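Local coordinates for protein collagen adhesin (Staphylococcus aureus, PDB 2F68) that probably anchors Staphylococcus aureus to host tissue by binding collagen, which its two-domain extracellular region is proposed to wrap around in a "collagen hug", at residues V127-S132 with S136-V141; V167-N172 with F291-H296; I256-K261 with F270-Q275. One frame throughout, in Å; residues are numbered along the deposited sequence.

Contact 1. Residues V127-S132 with S136-V141; sequences VATITS and STNVTV
Ser136 opens the pairing against Thr131, its CB lying 3.8 Å from Thr131 CG2. The two form a non-hydrogen-bonded antiparallel pair, so side chains rather than amides meet here; Ser136 CA also directs a CA-H...O contact to the carbonyl of Ile130. Thr137 then makes a hydrogen-bonded pair with Ile130: Ile130 N reaches Thr137 O at 3.0 Å, and Thr137 N reaches Ile130 O at the same 3.0 Å. Thr137 CG2 lies against Ile130 O. Asn138 returns to the face of Thr131 and Ser136, where its amide lies alongside Thr129, the two side chains pointing the same way. With chi1 at -64°, CG sits beside the backbone N of Asn138, leaning toward the partner strand. Its ND2 comes 3.0 Å from Thr129 OG1, but the angle is too poor for a hydrogen bond. Val127 CG1 packs against the base of this side chain, 3.8 Å from Asn138 CB and as near to CG. At Val139 the second hydrogen-bonded pair forms. Ala128 N donates almost straight to Val139 O (2.8 Å, 177° at the hydrogen), and Val139 N answers to Ala128 O at 2.9 Å. Val139 CG2 meets Ile130 CD1 at 3.8 Å, a diagonal apolar contact on the face shared with Ala128 and Thr137. Thr140 closes the register opposite Val127 in a non-hydrogen-bonded pair. The segments thus form a beta hairpin, their directions 151° apart. The face carrying Ala128, Ile130, Thr137 and Val139 packs inward: Ile130, Thr137 and Val139 all touch Val22 of strand 17-27, while Ile130 also meets Val35 of strand 31-40 and Val54 of strand 50-54. Strand 135-141 pairs in parallel with strand 17-27, which places it between that strand and strand 127-132 in the mixed sheet.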
loop_
_atom_site.group_PDB
_atom_site.type_symbol
_atom_site.label_atom_id
_atom_site.label_comp_id
_atom_site.label_asym_id
_atom_site.label_seq_id
_atom_site.Cartn_x
_atom_site.Cartn_y
_atom_site.Cartn_z
ATOM N N VAL A 127 -14.112 -10.957 -11.578
ATOM C CA VAL A 127 -13.136 -12.030 -11.389
ATOM C C VAL A 127 -11.814 -11.695 -12.082
ATOM O O VAL A 127 -11.784 -11.407 -13.282
ATOM C CB VAL A 127 -13.687 -13.399 -11.885
ATOM C CG1 VAL A 127 -12.586 -14.455 -11.943
ATOM C CG2 VAL A 127 -14.823 -13.875 -10.989
ATOM N N ALA A 128 -10.729 -11.728 -11.311
ATOM C CA ALA A 128 -9.386 -11.500 -11.834
ATOM C C ALA A 128 -8.610 -12.812 -11.900
ATOM O O ALA A 128 -8.482 -13.520 -10.897
ATOM C CB ALA A 128 -8.648 -10.483 -10.980
ATOM N N THR A 129 -8.101 -13.131 -13.088
ATOM C CA THR A 129 -7.388 -14.385 -13.319
ATOM C C THR A 129 -5.873 -14.181 -13.293
ATOM O O THR A 129 -5.303 -13.548 -14.185
ATOM C CB THR A 129 -7.814 -15.044 -14.657
ATOM O OG1 THR A 129 -9.244 -15.112 -14.727
ATOM C CG2 THR A 129 -7.237 -16.452 -14.780
ATOM N N ILE A 130 -5.235 -14.720 -12.257
ATOM C CA ILE A 130 -3.779 -14.684 -12.131
ATOM C C ILE A 130 -3.193 -15.972 -12.709
ATOM O O ILE A 130 -3.599 -17.074 -12.330
ATOM C CB ILE A 130 -3.332 -14.471 -10.658
ATOM C CG1 ILE A 130 -3.892 -13.147 -10.119
ATOM C CG2 ILE A 130 -1.807 -14.501 -10.542
ATOM C CD1 ILE A 130 -3.790 -12.977 -8.612
ATOM N N THR A 131 -2.248 -15.821 -13.636
ATOM C CA THR A 131 -1.665 -16.956 -14.355
ATOM C C THR A 131 -0.151 -17.053 -14.178
ATOM O O THR A 131 0.541 -16.037 -14.082
ATOM C CB THR A 131 -1.980 -16.894 -15.869
ATOM O OG1 THR A 131 -1.554 -15.634 -16.401
ATOM C CG2 THR A 131 -3.471 -17.076 -16.128
ATOM N N SER A 132 0.348 -18.287 -14.135
ATOM C CA SER A 132 1.783 -18.562 -14.094
ATOM C C SER A 132 2.077 -19.871 -14.825
ATOM O O SER A 132 1.958 -20.958 -14.253
ATOM C CB SER A 132 2.292 -18.615 -12.649
ATOM O OG SER A 132 3.696 -18.794 -12.606
ATOM N N SER A 136 -3.494 -21.529 -13.398
ATOM C CA SER A 136 -4.326 -20.333 -13.272
ATOM C C SER A 136 -5.259 -20.414 -12.066
ATOM O O SER A 136 -5.752 -21.491 -11.720
ATOM C CB SER A 136 -5.138 -20.107 -14.550
ATOM O OG SER A 136 -5.977 -21.215 -14.829
ATOM N N THR A 137 -5.495 -19.265 -11.437
ATOM C CA THR A 137 -6.375 -19.167 -10.269
ATOM C C THR A 137 -7.151 -17.846 -10.263
ATOM O O THR A 137 -6.670 -16.831 -10.775
ATOM C CB THR A 137 -5.597 -19.362 -8.937
ATOM O OG1 THR A 137 -6.437 -19.019 -7.826
ATOM C CG2 THR A 137 -4.337 -18.504 -8.905
ATOM N N ASN A 138 -8.346 -17.871 -9.678
ATOM C CA ASN A 138 -9.263 -16.730 -9.722
ATOM C C ASN A 138 -9.410 -15.979 -8.401
ATOM O O ASN A 138 -9.400 -16.582 -7.325
ATOM C CB ASN A 138 -10.641 -17.175 -10.222
ATOM C CG ASN A 138 -10.614 -17.682 -11.657
ATOM O OD1 ASN A 138 -11.298 -18.649 -11.994
ATOM N ND2 ASN A 138 -9.826 -17.031 -12.508
ATOM N N VAL A 139 -9.544 -14.657 -8.503
ATOM C CA VAL A 139 -9.772 -13.787 -7.350
ATOM C C VAL A 139 -11.019 -12.936 -7.594
ATOM O O VAL A 139 -11.111 -12.231 -8.602
ATOM C CB VAL A 139 -8.562 -12.854 -7.069
ATOM C CG1 VAL A 139 -8.722 -12.150 -5.725
ATOM C CG2 VAL A 139 -7.251 -13.628 -7.104
ATOM N N THR A 140 -11.972 -13.012 -6.668
ATOM C CA THR A 140 -13.215 -12.251 -6.765
ATOM C C THR A 140 -13.085 -10.920 -6.023
ATOM O O THR A 140 -12.866 -10.894 -4.808
ATOM C CB THR A 140 -14.419 -13.056 -6.217
ATOM O OG1 THR A 140 -14.431 -14.364 -6.805
ATOM C CG2 THR A 140 -15.734 -12.355 -6.533
ATOM N N VAL A 141 -13.215 -9.823 -6.766
ATOM C CA VAL A 141 -13.107 -8.479 -6.199
ATOM C C VAL A 141 -14.465 -7.773 -6.235
ATOM O O VAL A 141 -14.939 -7.370 -7.300
ATOM C CB VAL A 141 -12.032 -7.622 -6.928
ATOM C CG1 VAL A 141 -11.867 -6.266 -6.248
ATOM C CG2 VAL A 141 -10.695 -8.353 -6.977
#

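Contact 2. Residues V167-N172 with F291-H296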
loop_
_atom_site.group_PDB
_atom_site.type_symbol
_atom_site.label_atom_id
_atom_site.label_comp_id
_atom_site.label_asym_id
_atom_site.label_seq_id
_atom_site.Cartn_x
_atom_site.Cartn_y
_atom_site.Cartn_z
ATOM N N VAL A 167 4.580 5.068 3.875
ATOM C CA VAL A 167 3.207 4.846 4.322
ATOM C C VAL A 167 2.431 6.159 4.227
ATOM O O VAL A 167 2.784 7.149 4.873
ATOM C CB VAL A 167 3.140 4.290 5.771
ATOM C CG1 VAL A 167 1.698 3.996 6.168
ATOM C CG2 VAL A 167 3.989 3.033 5.913
ATOM N N ARG A 168 1.381 6.157 3.409
ATOM C CA ARG A 168 0.531 7.332 3.225
ATOM C C ARG A 168 -0.397 7.517 4.420
ATOM O O ARG A 168 -0.797 6.543 5.061
ATOM C CB ARG A 168 -0.298 7.208 1.943
ATOM C CG ARG A 168 0.515 7.021 0.670
ATOM C CD ARG A 168 -0.370 6.542 -0.467
ATOM N NE ARG A 168 -1.108 7.632 -1.104
ATOM C CZ ARG A 168 -2.256 7.485 -1.763
ATOM N NH1 ARG A 168 -2.830 6.293 -1.869
ATOM N NH2 ARG A 168 -2.842 8.542 -2.310
ATOM N N TRP A 169 -0.726 8.771 4.718
ATOM C CA TRP A 169 -1.661 9.101 5.791
ATOM C C TRP A 169 -2.602 10.219 5.357
ATOM O O TRP A 169 -2.194 11.141 4.650
ATOM C CB TRP A 169 -0.912 9.509 7.062
ATOM C CG TRP A 169 -0.060 8.420 7.650
ATOM C CD1 TRP A 169 1.303 8.349 7.635
ATOM C CD2 TRP A 169 -0.516 7.246 8.335
ATOM N NE1 TRP A 169 1.726 7.206 8.270
ATOM C CE2 TRP A 169 0.631 6.510 8.710
ATOM C CE3 TRP A 169 -1.782 6.744 8.671
ATOM C CZ2 TRP A 169 0.551 5.298 9.404
ATOM C CZ3 TRP A 169 -1.861 5.537 9.359
ATOM C CH2 TRP A 169 -0.699 4.830 9.719
ATOM N N PHE A 170 -3.858 10.132 5.788
ATOM C CA PHE A 170 -4.882 11.103 5.405
ATOM C C PHE A 170 -5.647 11.635 6.614
ATOM O O PHE A 170 -6.242 10.866 7.373
ATOM C CB PHE A 170 -5.862 10.485 4.399
ATOM C CG PHE A 170 -5.247 10.161 3.064
ATOM C CD1 PHE A 170 -4.696 8.905 2.823
ATOM C CD2 PHE A 170 -5.231 11.107 2.043
ATOM C CE1 PHE A 170 -4.128 8.600 1.588
ATOM C CE2 PHE A 170 -4.668 10.811 0.804
ATOM C CZ PHE A 170 -4.115 9.555 0.577
ATOM N N LEU A 171 -5.624 12.955 6.783
ATOM C CA LEU A 171 -6.395 13.628 7.826
ATOM C C LEU A 171 -7.591 14.352 7.212
ATOM O O LEU A 171 -7.474 15.488 6.746
ATOM C CB LEU A 171 -5.516 14.604 8.620
ATOM C CG LEU A 171 -4.795 14.102 9.876
ATOM C CD1 LEU A 171 -3.673 13.129 9.543
ATOM C CD2 LEU A 171 -4.254 15.278 10.674
ATOM N N ASN A 172 -8.736 13.676 7.214
ATOM C CA ASN A 172 -9.953 14.195 6.596
ATOM C C ASN A 172 -10.835 14.947 7.594
ATOM O O ASN A 172 -11.565 14.336 8.378
ATOM C CB ASN A 172 -10.731 13.058 5.921
ATOM C CG ASN A 172 -9.924 12.351 4.843
ATOM O OD1 ASN A 172 -9.379 12.986 3.938
ATOM N ND2 ASN A 172 -9.853 11.028 4.932
ATOM N N PHE A 291 -8.986 9.264 17.151
ATOM C CA PHE A 291 -9.240 8.803 15.789
ATOM C C PHE A 291 -7.954 8.219 15.208
ATOM O O PHE A 291 -7.205 8.903 14.509
ATOM C CB PHE A 291 -9.773 9.945 14.915
ATOM C CG PHE A 291 -11.114 10.470 15.349
ATOM C CD1 PHE A 291 -11.205 11.591 16.169
ATOM C CD2 PHE A 291 -12.287 9.845 14.937
ATOM C CE1 PHE A 291 -12.444 12.082 16.574
ATOM C CE2 PHE A 291 -13.532 10.328 15.338
ATOM C CZ PHE A 291 -13.610 11.448 16.157
ATOM N N ASN A 292 -7.709 6.946 15.513
ATOM C CA ASN A 292 -6.451 6.285 15.167
ATOM C C ASN A 292 -6.577 5.356 13.961
ATOM O O ASN A 292 -7.668 4.872 13.652
ATOM C CB ASN A 292 -5.908 5.500 16.371
ATOM C CG ASN A 292 -6.025 6.265 17.685
ATOM O OD1 ASN A 292 -6.452 5.709 18.698
ATOM N ND2 ASN A 292 -5.649 7.541 17.674
ATOM N N HIS A 293 -5.454 5.114 13.287
ATOM C CA HIS A 293 -5.409 4.193 12.152
ATOM C C HIS A 293 -4.099 3.410 12.109
ATOM O O HIS A 293 -3.034 3.942 12.436
ATOM C CB HIS A 293 -5.620 4.940 10.834
ATOM C CG HIS A 293 -5.998 4.050 9.691
ATOM N ND1 HIS A 293 -5.075 3.557 8.794
ATOM C CD2 HIS A 293 -7.199 3.558 9.305
ATOM C CE1 HIS A 293 -5.692 2.801 7.903
ATOM N NE2 HIS A 293 -6.981 2.786 8.190
ATOM N N THR A 294 -4.191 2.147 11.700
ATOM C CA THR A 294 -3.035 1.257 11.629
ATOM C C THR A 294 -2.903 0.652 10.231
ATOM O O THR A 294 -3.861 0.091 9.693
ATOM C CB THR A 294 -3.128 0.127 12.685
ATOM O OG1 THR A 294 -3.474 0.685 13.959
ATOM C CG2 THR A 294 -1.804 -0.617 12.806
ATOM N N VAL A 295 -1.711 0.777 9.651
ATOM C CA VAL A 295 -1.420 0.222 8.329
ATOM C C VAL A 295 -0.470 -0.969 8.459
ATOM O O VAL A 295 0.622 -0.848 9.019
ATOM C CB VAL A 295 -0.825 1.288 7.369
ATOM C CG1 VAL A 295 -0.508 0.682 6.005
ATOM C CG2 VAL A 295 -1.781 2.460 7.214
ATOM N N HIS A 296 -0.902 -2.116 7.941
ATOM C CA HIS A 296 -0.113 -3.344 7.991
ATOM C C HIS A 296 0.959 -3.369 6.906
ATOM O O HIS A 296 0.712 -2.966 5.766
ATOM C CB HIS A 296 -1.018 -4.572 7.865
ATOM C CG HIS A 296 -2.020 -4.701 8.970
ATOM N ND1 HIS A 296 -3.311 -4.232 8.864
ATOM C CD2 HIS A 296 -1.918 -5.245 10.206
ATOM C CE1 HIS A 296 -3.962 -4.482 9.986
ATOM N NE2 HIS A 296 -3.140 -5.095 10.817
#
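Val167 and Val295 face each other with their CA atoms 7.7 Å apart, too far for backbone pairing. The short strands 167-172 and 293-296 run nearly antiparallel, at 158°, but their axes approach no closer than 9.0 Å and no hydrogen bond joins them. Strands 166-173 and 289-296 belong to two different sheets, so the contact is face-to-face packing between layers of the collagen-binding domain. Side chains fill the gap. Val167 CG1 lies 3.9 Å from Val295 CB, and the two side chains point in opposing directions and overlap alongside each other. The same CG1 also rests over one face of the Trp169 indole, toward its rim. Trp169 has CG beside its own backbone N (chi1 -63°), and its six-membered ring extends across the interlayer space. There CH2 meets Val295 CG2 at 3.6 Å, an oblique approach. CZ3 of Trp169 lies 3.7 Å from His293 O and reaches the His293 imidazole at its edge, 3.8 Å from ND1. On the five-membered ring, NE1 is hydrogen-bonded to Thr260 OG1 on the neighbouring strand 252-262. The chemistry is therefore divided along one side chain: the polar N-H is satisfied within its own sheet, while the hydrocarbon end makes the interlayer contact by apolar packing and lies against the His293 carbonyl, whose backbone N-H partner, Asn272 N, belongs to the carbonyl's own sheet.

Contact 3. Residues I256-K261 with F270-Q275; sequences INYKTK and FVNNSQ
Tyr258 and Asn272 meet through a single side-chain hydrogen bond, the one close contact between strands 252-262 and 269-278 within these segments. Tyr258 OH donates to Asn272 OD1 at 2.6 Å. The donor sits above the amide, 41° out of the carbonyl plane, and therefore misses the lone-pair directions despite the short distance. The side chains come from opposite directions, and ring and amide planes are almost perpendicular at 87°. The Asn272 amide is carried away from its own backbone N and out toward Tyr258, whose ring is set between its backbone N and carbonyl carbon (chi1 61°).

Further polar bonds fix the amide: Asn272 ND2 is hydrogen-bonded to Asp188 OD1 and, weakly, to Gln189 O. Its two ends thus have distinct partners, which supports the modelled orientation of the amide, since the carboxylate of Asp188 needs a donor.

Apolar side chains pack on the ring. The Tyr258 ring meets that of Trp169 and touches Leu171, Leu196 and Ile190, while Asn272 also packs on Trp169 and Ile190. Strand 252-262 belongs to one sheet and strand 269-278 to another, so the bond bridges two layers of the collagen-binding domain.

The phenol hydrogen is spent on an amide oxygen in a buried setting that also holds the Asp188 carboxylate, consistent with a neutral tyrosine; that carboxylate would probably polarise the amide and strengthen OD1 as an acceptor.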
loop_
_atom_site.group_PDB
_atom_site.type_symbol
_atom_site.label_atom_id
_atom_site.label_comp_id
_atom_site.label_asym_id
_atom_site.label_seq_id
_atom_site.Cartn_x
_atom_site.Cartn_y
_atom_site.Cartn_z
ATOM N N ILE A 256 -5.669 16.550 4.795
ATOM C CA ILE A 256 -4.227 16.672 5.004
ATOM C C ILE A 256 -3.524 15.328 4.801
ATOM O O ILE A 256 -3.637 14.417 5.627
ATOM C CB ILE A 256 -3.885 17.274 6.396
ATOM C CG1 ILE A 256 -4.573 18.633 6.575
ATOM C CG2 ILE A 256 -2.369 17.405 6.573
ATOM C CD1 ILE A 256 -4.633 19.124 8.011
ATOM N N ASN A 257 -2.809 15.223 3.686
ATOM C CA ASN A 257 -2.021 14.041 3.354
ATOM C C ASN A 257 -0.589 14.186 3.870
ATOM O O ASN A 257 -0.160 15.293 4.201
ATOM C CB ASN A 257 -2.038 13.819 1.833
ATOM C CG ASN A 257 -1.274 12.574 1.400
ATOM O OD1 ASN A 257 -0.376 12.648 0.561
ATOM N ND2 ASN A 257 -1.627 11.426 1.970
ATOM N N TYR A 258 0.125 13.064 3.976
ATOM C CA TYR A 258 1.579 13.049 4.197
ATOM C C TYR A 258 2.157 11.636 4.161
ATOM O O TYR A 258 1.494 10.671 4.548
ATOM C CB TYR A 258 1.986 13.774 5.491
ATOM C CG TYR A 258 1.413 13.202 6.768
ATOM C CD1 TYR A 258 2.089 12.210 7.477
ATOM C CD2 TYR A 258 0.205 13.671 7.281
ATOM C CE1 TYR A 258 1.570 11.690 8.657
ATOM C CE2 TYR A 258 -0.323 13.156 8.458
ATOM C CZ TYR A 258 0.365 12.167 9.140
ATOM O OH TYR A 258 -0.153 11.656 10.307
ATOM N N LYS A 259 3.400 11.531 3.695
ATOM C CA LYS A 259 4.093 10.249 3.588
ATOM C C LYS A 259 5.143 10.090 4.684
ATOM O O LYS A 259 5.858 11.039 5.017
ATOM C CB LYS A 259 4.747 10.101 2.212
ATOM C CG LYS A 259 3.766 10.018 1.050
ATOM C CD LYS A 259 4.494 9.930 -0.281
ATOM C CE LYS A 259 3.516 9.915 -1.446
ATOM N NZ LYS A 259 4.217 9.823 -2.757
ATOM N N THR A 260 5.226 8.883 5.238
ATOM C CA THR A 260 6.206 8.563 6.274
ATOM C C THR A 260 7.166 7.475 5.798
ATOM O O THR A 260 6.743 6.370 5.449
ATOM C CB THR A 260 5.531 8.122 7.594
ATOM O OG1 THR A 260 4.568 7.096 7.324
ATOM C CG2 THR A 260 4.838 9.301 8.268
ATOM N N LYS A 261 8.456 7.804 5.781
ATOM C CA LYS A 261 9.503 6.875 5.361
ATOM C C LYS A 261 9.725 5.790 6.413
ATOM O O LYS A 261 9.952 6.090 7.587
ATOM C CB LYS A 261 10.810 7.632 5.083
ATOM C CG LYS A 261 11.981 6.766 4.614
ATOM C CD LYS A 261 11.861 6.380 3.145
ATOM C CE LYS A 261 13.049 5.546 2.694
ATOM N NZ LYS A 261 12.969 5.200 1.249
ATOM N N PHE A 270 2.251 -0.229 11.273
ATOM C CA PHE A 270 2.600 1.187 11.359
ATOM C C PHE A 270 1.389 1.986 11.830
ATOM O O PHE A 270 0.371 2.064 11.136
ATOM C CB PHE A 270 3.124 1.706 10.016
ATOM C CG PHE A 270 4.372 1.012 9.546
ATOM C CD1 PHE A 270 5.621 1.390 10.033
ATOM C CD2 PHE A 270 4.300 -0.025 8.621
ATOM C CE1 PHE A 270 6.778 0.747 9.604
ATOM C CE2 PHE A 270 5.453 -0.673 8.185
ATOM C CZ PHE A 270 6.693 -0.287 8.679
ATOM N N VAL A 271 1.510 2.568 13.020
ATOM C CA VAL A 271 0.389 3.223 13.690
ATOM C C VAL A 271 0.520 4.746 13.657
ATOM O O VAL A 271 1.618 5.291 13.781
ATOM C CB VAL A 271 0.250 2.748 15.166
ATOM C CG1 VAL A 271 -1.113 3.129 15.737
ATOM C CG2 VAL A 271 0.458 1.241 15.279
ATOM N N ASN A 272 -0.615 5.416 13.476
ATOM C CA ASN A 272 -0.703 6.866 13.584
ATOM C C ASN A 272 -1.890 7.240 14.467
ATOM O O ASN A 272 -2.997 6.728 14.280
ATOM C CB ASN A 272 -0.820 7.503 12.194
ATOM C CG ASN A 272 -0.793 9.026 12.229
ATOM O OD1 ASN A 272 -1.451 9.682 11.423
ATOM N ND2 ASN A 272 -0.026 9.593 13.155
ATOM N N ASN A 273 -1.647 8.114 15.441
ATOM C CA ASN A 273 -2.668 8.506 16.411
ATOM C C ASN A 273 -3.011 9.991 16.331
ATOM O O ASN A 273 -2.140 10.817 16.059
ATOM C CB ASN A 273 -2.224 8.146 17.833
ATOM C CG ASN A 273 -1.999 6.651 18.021
ATOM O OD1 ASN A 273 -2.670 5.822 17.405
ATOM N ND2 ASN A 273 -1.053 6.304 18.887
ATOM N N SER A 274 -4.280 10.319 16.567
ATOM C CA SER A 274 -4.743 11.708 16.531
ATOM C C SER A 274 -5.924 11.970 17.466
ATOM O O SER A 274 -6.785 11.107 17.655
ATOM C CB SER A 274 -5.102 12.124 15.101
ATOM O OG SER A 274 -6.187 11.365 14.600
ATOM N N GLN A 275 -5.950 13.171 18.041
ATOM C CA GLN A 275 -7.043 13.616 18.906
ATOM C C GLN A 275 -7.704 14.855 18.304
ATOM O O GLN A 275 -7.022 15.712 17.737
ATOM C CB GLN A 275 -6.537 13.920 20.319
ATOM C CG GLN A 275 -5.954 12.720 21.069
ATOM C CD GLN A 275 -4.492 12.457 20.734
ATOM O OE1 GLN A 275 -3.679 13.380 20.665
ATOM N NE2 GLN A 275 -4.153 11.188 20.534
#

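Overall arrangement
Contact 1 is local and partly buried, a hairpin in the mixed sheet held by paired backbone amides, with exposed polar residues on one face. Contacts 2 and 3 are buried, lack backbone bonds across their segments and join two sheets through side chains. They hold the same layers: strands 166-173 and 252-262 are neighbours in one sheet, 289-296 and 269-278 in the other, and contact 3 is nested within the chain span that contact 2 closes. Their centres lie about 5 Å apart, yet contact 2 is mainly apolar and contact 3 a polar bond. Contact 1 stands apart, its centre about 29 Å from that of contact 2.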